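Local atomic coordinates of lipoprotein (Mycoplasma mycoides subsp. capri, PDB entry 7ADK), a protein that probably cleaves immunoglobulin as a peptidase of the PA clan, being a mycoplasma lipoprotein that carries a DUF31 peptidase region. Residues 175-187 with 699-711. Sequence-based numbering, arbitrary orientation.
Sequences DQKSRFDYDNERY and YQIGYRSFIDKPG
Phe180 lies between Ile707 and its own helix: Ile707 CG2 stands over one ring face, 3.4 Å from the Phe180 ring centroid and 20° off the normal, a CH-pi contact, while Asn184 CB covers the opposite face. Ile701 CD1 reaches the same ring obliquely, 3.5 Å from Phe180 CD1. Two turns on, Ile701 CB sits over a face of Tyr187, 3.8 Å from the Tyr187 ring centroid. The Arg704 guanidinium has Phe180 CD1 over one face and Pro710 CA over the other, with the carbonyl oxygens of Gln700 and Ile707 at its edge. Its NH1 donates in plane to Ile707 O at 2.9 Å, which ties together the loop that carries both isoleucines. Phe180 points its ring across the interface because CG is anti to the backbone N (chi1 176°).

At the Tyr187 end, Gln700 NE2 donates to Tyr187 OH at 3.0 Å, nearly straight and within the amide plane; the same nitrogen also bonds Val251 O. Gln700 OE1 accepts from Tyr703 N, so both ends of this amide are fixed. At the helix start, the Gln176 chain, bent at chi2, crosses Pro710 at a slant, its NE2 nearest Pro710 CG, and OE1 accepts from Arg179 NH1 at 2.8 Å. Tyr699 OH is 3.2 Å from Gln176 OE1, with the Tyr699 ring and the amide plane close to perpendicular; Pro710 CB covers a face of that ring. Asp183 sends only CB toward Ile701, its carboxylate being taken by Tyr161 and Tyr171.

Helix 176-192 is thereby seated on the loop of the DUF31 peptidase region that leads into strand 712-714 of the mixed sheet. Mainly apolar contact, with bonded amide and guanidinium groups around it, suggests that shape and hydrophobic burial, more than charge pairing, hold the helix there.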
# COMPACT_ATOMS: atom_id res chain seq x y z
N ASP B 175 33.60 -20.14 14.66
CA ASP B 175 32.45 -21.04 14.88
C ASP B 175 31.33 -20.32 15.67
O ASP B 175 31.54 -19.24 16.21
CB ASP B 175 32.88 -22.33 15.59
CG ASP B 175 33.17 -22.18 17.09
OD1 ASP B 175 33.69 -21.13 17.50
OD2 ASP B 175 32.85 -23.11 17.86
N GLN B 176 30.15 -20.92 15.80
CA GLN B 176 29.03 -20.24 16.45
C GLN B 176 29.25 -19.90 17.93
O GLN B 176 28.82 -18.84 18.36
CB GLN B 176 27.71 -21.02 16.28
CG GLN B 176 27.05 -20.82 14.91
CD GLN B 176 26.87 -19.37 14.49
OE1 GLN B 176 27.01 -19.02 13.34
NE2 GLN B 176 26.63 -18.43 15.37
N LYS B 177 29.97 -20.73 18.70
CA LYS B 177 30.35 -20.39 20.09
C LYS B 177 31.22 -19.13 20.15
O LYS B 177 30.92 -18.21 20.91
CB LYS B 177 31.03 -21.59 20.75
CG LYS B 177 31.21 -21.41 22.26
CD LYS B 177 32.01 -22.54 22.92
CE LYS B 177 31.30 -23.89 22.91
NZ LYS B 177 32.07 -24.94 23.58
N SER B 178 32.27 -19.04 19.34
CA SER B 178 33.14 -17.86 19.34
C SER B 178 32.54 -16.63 18.63
O SER B 178 32.88 -15.50 18.98
CB SER B 178 34.51 -18.21 18.78
OG SER B 178 34.43 -18.66 17.46
N ARG B 179 31.62 -16.81 17.67
CA ARG B 179 30.73 -15.75 17.15
C ARG B 179 29.82 -15.19 18.23
O ARG B 179 29.76 -13.97 18.37
CB ARG B 179 29.88 -16.27 15.99
CG ARG B 179 30.62 -16.38 14.66
CD ARG B 179 29.69 -16.91 13.58
NE ARG B 179 30.33 -17.03 12.27
CZ ARG B 179 29.85 -17.68 11.24
NH1 ARG B 179 28.67 -18.21 11.22
NH2 ARG B 179 30.55 -17.83 10.17
N PHE B 180 29.20 -16.04 19.05
CA PHE B 180 28.37 -15.57 20.16
C PHE B 180 29.15 -14.72 21.17
O PHE B 180 28.72 -13.64 21.51
CB PHE B 180 27.70 -16.72 20.90
CG PHE B 180 26.92 -16.27 22.11
CD1 PHE B 180 25.60 -15.82 21.97
CD2 PHE B 180 27.49 -16.33 23.39
CE1 PHE B 180 24.85 -15.46 23.10
CE2 PHE B 180 26.73 -16.00 24.52
CZ PHE B 180 25.41 -15.57 24.38
N ASP B 181 30.32 -15.17 21.63
CA ASP B 181 31.12 -14.42 22.60
C ASP B 181 31.51 -13.01 22.11
O ASP B 181 31.69 -12.10 22.93
CB ASP B 181 32.38 -15.22 22.95
CG ASP B 181 32.18 -16.52 23.72
OD1 ASP B 181 33.16 -17.30 23.81
OD2 ASP B 181 31.10 -16.75 24.31
N TYR B 182 31.59 -12.78 20.80
CA TYR B 182 31.80 -11.45 20.22
C TYR B 182 30.54 -10.56 20.28
O TYR B 182 30.60 -9.41 20.72
CB TYR B 182 32.30 -11.62 18.78
CG TYR B 182 32.64 -10.32 18.10
CD1 TYR B 182 33.91 -9.75 18.31
CD2 TYR B 182 31.68 -9.64 17.34
CE1 TYR B 182 34.20 -8.49 17.77
CE2 TYR B 182 31.97 -8.37 16.80
CZ TYR B 182 33.23 -7.79 17.04
OH TYR B 182 33.49 -6.53 16.61
N ASP B 183 29.39 -11.10 19.87
CA ASP B 183 28.10 -10.42 19.88
C ASP B 183 27.53 -10.22 21.29
O ASP B 183 26.93 -9.18 21.56
CB ASP B 183 27.09 -11.20 19.04
CG ASP B 183 27.42 -11.31 17.55
OD1 ASP B 183 28.01 -10.36 17.01
OD2 ASP B 183 27.03 -12.31 16.92
N ASN B 184 27.73 -11.16 22.20
CA ASN B 184 27.22 -11.05 23.57
C ASN B 184 27.98 -9.97 24.38
O ASN B 184 27.36 -9.22 25.12
CB ASN B 184 27.26 -12.44 24.20
CG ASN B 184 26.71 -12.47 25.60
OD1 ASN B 184 25.52 -12.48 25.83
ND2 ASN B 184 27.57 -12.47 26.58
N GLU B 185 29.30 -9.77 24.18
CA GLU B 185 30.01 -8.67 24.84
C GLU B 185 29.65 -7.28 24.28
O GLU B 185 30.07 -6.27 24.84
CB GLU B 185 31.53 -8.93 24.91
CG GLU B 185 32.32 -8.63 23.64
CD GLU B 185 33.84 -8.48 23.83
OE1 GLU B 185 34.36 -8.60 24.95
OE2 GLU B 185 34.54 -8.20 22.84
N ARG B 186 28.87 -7.21 23.20
CA ARG B 186 28.30 -6.00 22.59
C ARG B 186 26.84 -5.82 22.94
O ARG B 186 26.42 -4.73 23.32
CB ARG B 186 28.52 -6.06 21.07
CG ARG B 186 29.98 -5.94 20.77
CD ARG B 186 30.43 -6.17 19.35
NE ARG B 186 31.86 -5.83 19.20
CZ ARG B 186 32.88 -6.33 19.88
NH1 ARG B 186 32.79 -7.40 20.60
NH2 ARG B 186 34.02 -5.73 19.85
N TYR B 187 26.07 -6.90 22.95
CA TYR B 187 24.68 -6.91 23.38
C TYR B 187 24.56 -6.52 24.85
O TYR B 187 23.70 -5.73 25.23
CB TYR B 187 24.09 -8.29 23.11
CG TYR B 187 22.58 -8.30 23.14
CD1 TYR B 187 21.88 -7.87 22.00
CD2 TYR B 187 21.88 -8.71 24.28
CE1 TYR B 187 20.48 -7.86 22.00
CE2 TYR B 187 20.47 -8.71 24.29
CZ TYR B 187 19.77 -8.27 23.14
OH TYR B 187 18.42 -8.27 23.14
N TYR B 699 20.00 -14.18 14.29
CA TYR B 699 21.15 -13.94 15.18
C TYR B 699 20.79 -12.90 16.28
O TYR B 699 21.61 -12.08 16.66
CB TYR B 699 22.40 -13.59 14.36
CG TYR B 699 23.08 -14.70 13.55
CD1 TYR B 699 22.38 -15.42 12.57
CD2 TYR B 699 24.45 -14.97 13.75
CE1 TYR B 699 23.02 -16.42 11.81
CE2 TYR B 699 25.11 -15.95 12.97
CZ TYR B 699 24.39 -16.67 12.00
OH TYR B 699 25.03 -17.58 11.23
N GLN B 700 19.56 -12.90 16.78
CA GLN B 700 19.16 -12.14 17.98
C GLN B 700 19.71 -12.80 19.26
O GLN B 700 19.53 -14.00 19.46
CB GLN B 700 17.63 -12.02 18.02
CG GLN B 700 17.13 -10.65 18.49
CD GLN B 700 17.27 -10.41 19.97
OE1 GLN B 700 16.78 -11.15 20.80
NE2 GLN B 700 17.91 -9.35 20.38
N ILE B 701 20.38 -12.03 20.14
CA ILE B 701 20.96 -12.57 21.38
C ILE B 701 19.91 -12.74 22.48
O ILE B 701 19.92 -13.72 23.21
CB ILE B 701 22.13 -11.68 21.85
CG1 ILE B 701 23.29 -11.63 20.83
CG2 ILE B 701 22.65 -12.07 23.24
CD1 ILE B 701 24.09 -12.90 20.68
N GLY B 702 18.99 -11.79 22.61
CA GLY B 702 18.07 -11.70 23.75
C GLY B 702 17.16 -12.90 23.91
O GLY B 702 17.03 -13.43 25.01
N TYR B 703 16.50 -13.33 22.84
CA TYR B 703 15.61 -14.49 22.86
C TYR B 703 16.31 -15.86 22.83
O TYR B 703 15.69 -16.85 23.20
CB TYR B 703 14.62 -14.37 21.70
CG TYR B 703 13.57 -13.29 21.82
CD1 TYR B 703 12.75 -13.25 22.96
CD2 TYR B 703 13.35 -12.37 20.79
CE1 TYR B 703 11.74 -12.29 23.09
CE2 TYR B 703 12.33 -11.41 20.91
CZ TYR B 703 11.53 -11.36 22.06
OH TYR B 703 10.57 -10.40 22.20
N ARG B 704 17.56 -15.95 22.38
CA ARG B 704 18.28 -17.22 22.24
C ARG B 704 18.60 -17.86 23.59
O ARG B 704 19.22 -17.25 24.45
CB ARG B 704 19.56 -17.01 21.42
CG ARG B 704 20.18 -18.31 20.90
CD ARG B 704 21.64 -18.11 20.48
NE ARG B 704 21.81 -16.96 19.58
CZ ARG B 704 22.91 -16.61 18.94
NH1 ARG B 704 23.98 -17.34 18.94
NH2 ARG B 704 22.94 -15.52 18.26
N SER B 705 18.30 -19.15 23.73
CA SER B 705 18.74 -19.98 24.86
C SER B 705 19.97 -20.82 24.51
O SER B 705 20.93 -20.83 25.28
CB SER B 705 17.60 -20.88 25.37
OG SER B 705 17.96 -21.70 26.46
N PHE B 706 19.95 -21.54 23.39
CA PHE B 706 21.02 -22.46 23.02
C PHE B 706 22.10 -21.73 22.24
O PHE B 706 21.94 -21.38 21.07
CB PHE B 706 20.43 -23.65 22.26
CG PHE B 706 19.44 -24.43 23.08
CD1 PHE B 706 19.87 -25.22 24.16
CD2 PHE B 706 18.06 -24.31 22.81
CE1 PHE B 706 18.92 -25.88 24.95
CE2 PHE B 706 17.12 -24.99 23.58
CZ PHE B 706 17.55 -25.78 24.66
N ILE B 707 23.20 -21.43 22.90
CA ILE B 707 24.10 -20.36 22.49
C ILE B 707 24.83 -20.59 21.16
O ILE B 707 24.90 -19.69 20.33
CB ILE B 707 25.01 -20.07 23.69
CG1 ILE B 707 24.22 -19.36 24.81
CG2 ILE B 707 26.26 -19.30 23.31
CD1 ILE B 707 23.23 -18.27 24.42
N ASP B 708 25.32 -21.80 20.91
CA ASP B 708 25.92 -22.19 19.64
C ASP B 708 24.88 -22.55 18.55
O ASP B 708 25.24 -23.13 17.52
CB ASP B 708 26.98 -23.28 19.87
CG ASP B 708 26.47 -24.62 20.42
OD1 ASP B 708 25.33 -24.74 20.90
OD2 ASP B 708 27.26 -25.59 20.39
N LYS B 709 23.60 -22.19 18.75
CA LYS B 709 22.46 -22.48 17.87
C LYS B 709 21.64 -21.20 17.65
O LYS B 709 20.59 -21.03 18.27
CB LYS B 709 21.55 -23.55 18.48
CG LYS B 709 22.16 -24.84 19.02
CD LYS B 709 22.47 -25.90 18.00
CE LYS B 709 22.57 -27.23 18.74
NZ LYS B 709 22.77 -28.39 17.88
N PRO B 710 22.08 -20.26 16.80
CA PRO B 710 21.34 -19.02 16.58
C PRO B 710 19.89 -19.28 16.20
O PRO B 710 19.59 -20.16 15.39
CB PRO B 710 22.11 -18.20 15.56
CG PRO B 710 23.08 -19.18 14.94
CD PRO B 710 23.30 -20.25 16.02
N GLY B 711 18.99 -18.56 16.85
CA GLY B 711 17.55 -18.70 16.78
C GLY B 711 16.90 -19.96 17.33
O GLY B 711 15.73 -20.19 17.01